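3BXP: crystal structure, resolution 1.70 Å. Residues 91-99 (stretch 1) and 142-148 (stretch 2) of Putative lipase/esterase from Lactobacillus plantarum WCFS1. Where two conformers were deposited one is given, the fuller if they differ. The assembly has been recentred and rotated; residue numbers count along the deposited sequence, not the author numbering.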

# COMPACT_ATOMS: atom_id res chain seq x y z
N GLY B 91 -19.39 -17.28 10.41
CA GLY B 91 -19.24 -18.72 10.27
C GLY B 91 -20.51 -19.44 9.79
O GLY B 91 -20.44 -20.38 8.95
N ALA B 92 -21.65 -19.07 10.38
CA ALA B 92 -22.94 -19.63 9.99
C ALA B 92 -23.29 -19.28 8.53
O ALA B 92 -23.95 -20.05 7.84
CB ALA B 92 -24.04 -19.17 10.95
N THR B 93 -22.84 -18.12 8.06
CA THR B 93 -23.14 -17.65 6.69
C THR B 93 -22.30 -18.45 5.68
O THR B 93 -22.77 -18.83 4.57
CB THR B 93 -22.90 -16.11 6.56
OG1 THR B 93 -23.68 -15.40 7.53
CG2 THR B 93 -23.25 -15.61 5.16
N ILE B 94 -21.05 -18.64 6.03
CA ILE B 94 -20.18 -19.48 5.23
C ILE B 94 -20.80 -20.91 5.15
O ILE B 94 -20.91 -21.51 4.06
CB ILE B 94 -18.75 -19.54 5.79
CG1 ILE B 94 -18.03 -18.17 5.61
CG2 ILE B 94 -17.98 -20.65 5.09
CD1 ILE B 94 -16.74 -18.01 6.46
N ASP B 95 -21.21 -21.44 6.29
CA ASP B 95 -21.89 -22.74 6.30
C ASP B 95 -23.13 -22.75 5.41
O ASP B 95 -23.31 -23.59 4.53
CB ASP B 95 -22.26 -23.07 7.73
CG ASP B 95 -22.82 -24.47 7.91
OD1 ASP B 95 -23.90 -24.69 7.39
OD2 ASP B 95 -22.23 -25.30 8.60
N TRP B 96 -23.96 -21.73 5.57
CA TRP B 96 -25.16 -21.65 4.74
C TRP B 96 -24.83 -21.66 3.23
O TRP B 96 -25.42 -22.38 2.42
CB TRP B 96 -26.01 -20.44 5.13
CG TRP B 96 -27.26 -20.34 4.34
CD1 TRP B 96 -28.44 -21.05 4.54
CD2 TRP B 96 -27.50 -19.48 3.21
NE1 TRP B 96 -29.37 -20.66 3.60
CE2 TRP B 96 -28.82 -19.71 2.78
CE3 TRP B 96 -26.71 -18.52 2.54
CZ2 TRP B 96 -29.37 -19.02 1.68
CZ3 TRP B 96 -27.27 -17.86 1.45
CH2 TRP B 96 -28.59 -18.11 1.04
N ILE B 97 -23.80 -20.90 2.85
CA ILE B 97 -23.37 -20.85 1.45
C ILE B 97 -23.02 -22.26 0.99
O ILE B 97 -23.38 -22.63 -0.12
CB ILE B 97 -22.19 -19.87 1.27
CG1 ILE B 97 -22.71 -18.41 1.35
CG2 ILE B 97 -21.45 -20.14 -0.04
CD1 ILE B 97 -21.68 -17.35 1.63
N THR B 98 -22.31 -23.03 1.81
CA THR B 98 -21.95 -24.38 1.41
C THR B 98 -23.19 -25.23 1.14
O THR B 98 -23.21 -26.05 0.24
CB THR B 98 -20.98 -25.13 2.38
OG1 THR B 98 -21.60 -25.44 3.63
CG2 THR B 98 -19.71 -24.35 2.59
N THR B 99 -24.25 -25.02 1.92
CA THR B 99 -25.42 -25.81 1.77
C THR B 99 -26.09 -25.43 0.45
O THR B 99 -26.90 -26.20 -0.04
CB THR B 99 -26.44 -25.69 2.96
OG1 THR B 99 -27.04 -24.40 2.95
CG2 THR B 99 -25.77 -25.96 4.34
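Stretch 2 142-148: DHYQGQH

Residues 142-148 form an irregular segment, without regular helix or strand, that crosses one side of the helix 91-99 obliquely. Its contacts move down the helix: Tyr 144 sits against Gly 91 and Ala 92, Gln 145 against Asp 95, and Gly 146 against Ile 94 and Thr 98. The backbones come closest at Asp 95 and Gln 145, with CA atoms 4.7 Å apart. Tyr 144 and Gln 145 are extended; Gly 146 has a positive phi of 98°.

One direct hydrogen bond joins the stretches. Gln 145 N donates to Asp 95 OD2 at 2.8 Å, nearly linear at 174°. Gln 145 O turns to the helix backbone, 3.2 Å from Asp 95 CA in a CA-H...O contact. Water 1 lies between the backbones, its O 2.9 Å from Gly 91 O and 3.0 Å from Gln 145 O, within hydrogen-bonding reach of both.

The remaining contacts are packing. The Tyr 144 ring lays one face over Gly 91 C and Ala 92 CA, and its CE1 is 3.7 Å from Ala 92 CB. An ideal CB on Gly 91 would clash with Tyr 144 CD2 at 2.9 Å. Gly 146 C lies 3.5 Å from Ile 94 CG2, and Gly 146 CA lies 3.8 Å from Thr 98 CG2. An ideal CB on Gly 146 would clash with Ile 94 CG2 and Thr 98 CG2, each 2.8 Å away.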

# COMPACT_ATOMS: atom_id res chain seq x y z
N ASP B 142 -16.22 -24.28 15.21
CA ASP B 142 -15.98 -25.63 14.70
C ASP B 142 -17.30 -26.38 14.56
O ASP B 142 -17.33 -27.56 14.24
CB ASP B 142 -14.97 -26.37 15.60
CG ASP B 142 -15.35 -26.36 17.07
OD1 ASP B 142 -16.50 -26.00 17.41
OD2 ASP B 142 -14.49 -26.73 17.90
N HIS B 143 -18.40 -25.67 14.79
CA HIS B 143 -19.71 -26.20 14.55
C HIS B 143 -20.14 -25.95 13.09
O HIS B 143 -21.14 -26.48 12.60
CB HIS B 143 -20.68 -25.57 15.57
CG HIS B 143 -20.32 -25.92 16.99
ND1 HIS B 143 -19.02 -25.86 17.47
CD2 HIS B 143 -21.08 -26.38 18.01
CE1 HIS B 143 -19.01 -26.25 18.73
NE2 HIS B 143 -20.24 -26.56 19.09
N TYR B 144 -19.36 -25.15 12.38
CA TYR B 144 -19.76 -24.73 11.04
C TYR B 144 -18.85 -25.29 9.98
O TYR B 144 -17.67 -25.41 10.17
CB TYR B 144 -19.71 -23.19 10.91
CG TYR B 144 -20.47 -22.48 11.99
CD1 TYR B 144 -21.84 -22.56 12.05
CD2 TYR B 144 -19.81 -21.69 12.91
CE1 TYR B 144 -22.54 -21.90 13.03
CE2 TYR B 144 -20.48 -21.02 13.87
CZ TYR B 144 -21.86 -21.13 13.94
OH TYR B 144 -22.52 -20.45 14.95
N GLN B 145 -19.44 -25.58 8.83
CA GLN B 145 -18.73 -25.97 7.60
C GLN B 145 -18.28 -24.80 6.78
O GLN B 145 -18.90 -23.72 6.78
CB GLN B 145 -19.66 -26.84 6.74
CG GLN B 145 -19.94 -28.20 7.30
CD GLN B 145 -18.73 -29.06 7.36
OE1 GLN B 145 -18.11 -29.26 6.37
NE2 GLN B 145 -18.38 -29.54 8.53
N GLY B 146 -17.21 -25.03 6.04
CA GLY B 146 -16.76 -24.16 4.98
C GLY B 146 -15.66 -23.28 5.51
O GLY B 146 -15.57 -23.04 6.73
N GLN B 147 -14.80 -22.83 4.62
CA GLN B 147 -13.76 -21.87 4.98
C GLN B 147 -13.44 -20.93 3.84
O GLN B 147 -13.57 -21.24 2.70
CB GLN B 147 -12.50 -22.55 5.50
CG GLN B 147 -11.93 -23.63 4.61
CD GLN B 147 -10.80 -24.40 5.30
OE1 GLN B 147 -11.01 -25.08 6.31
NE2 GLN B 147 -9.59 -24.25 4.77
N HIS B 148 -13.05 -19.74 4.21
CA HIS B 148 -12.64 -18.73 3.25
C HIS B 148 -11.22 -18.97 2.81
O HIS B 148 -10.42 -19.64 3.47
CB HIS B 148 -12.87 -17.33 3.82
CG HIS B 148 -11.97 -16.98 4.94
ND1 HIS B 148 -12.07 -17.55 6.19
CD2 HIS B 148 -10.94 -16.09 5.00
CE1 HIS B 148 -11.11 -17.06 6.96
NE2 HIS B 148 -10.43 -16.15 6.27
O HOH W 1 -17.83 -21.53 8.56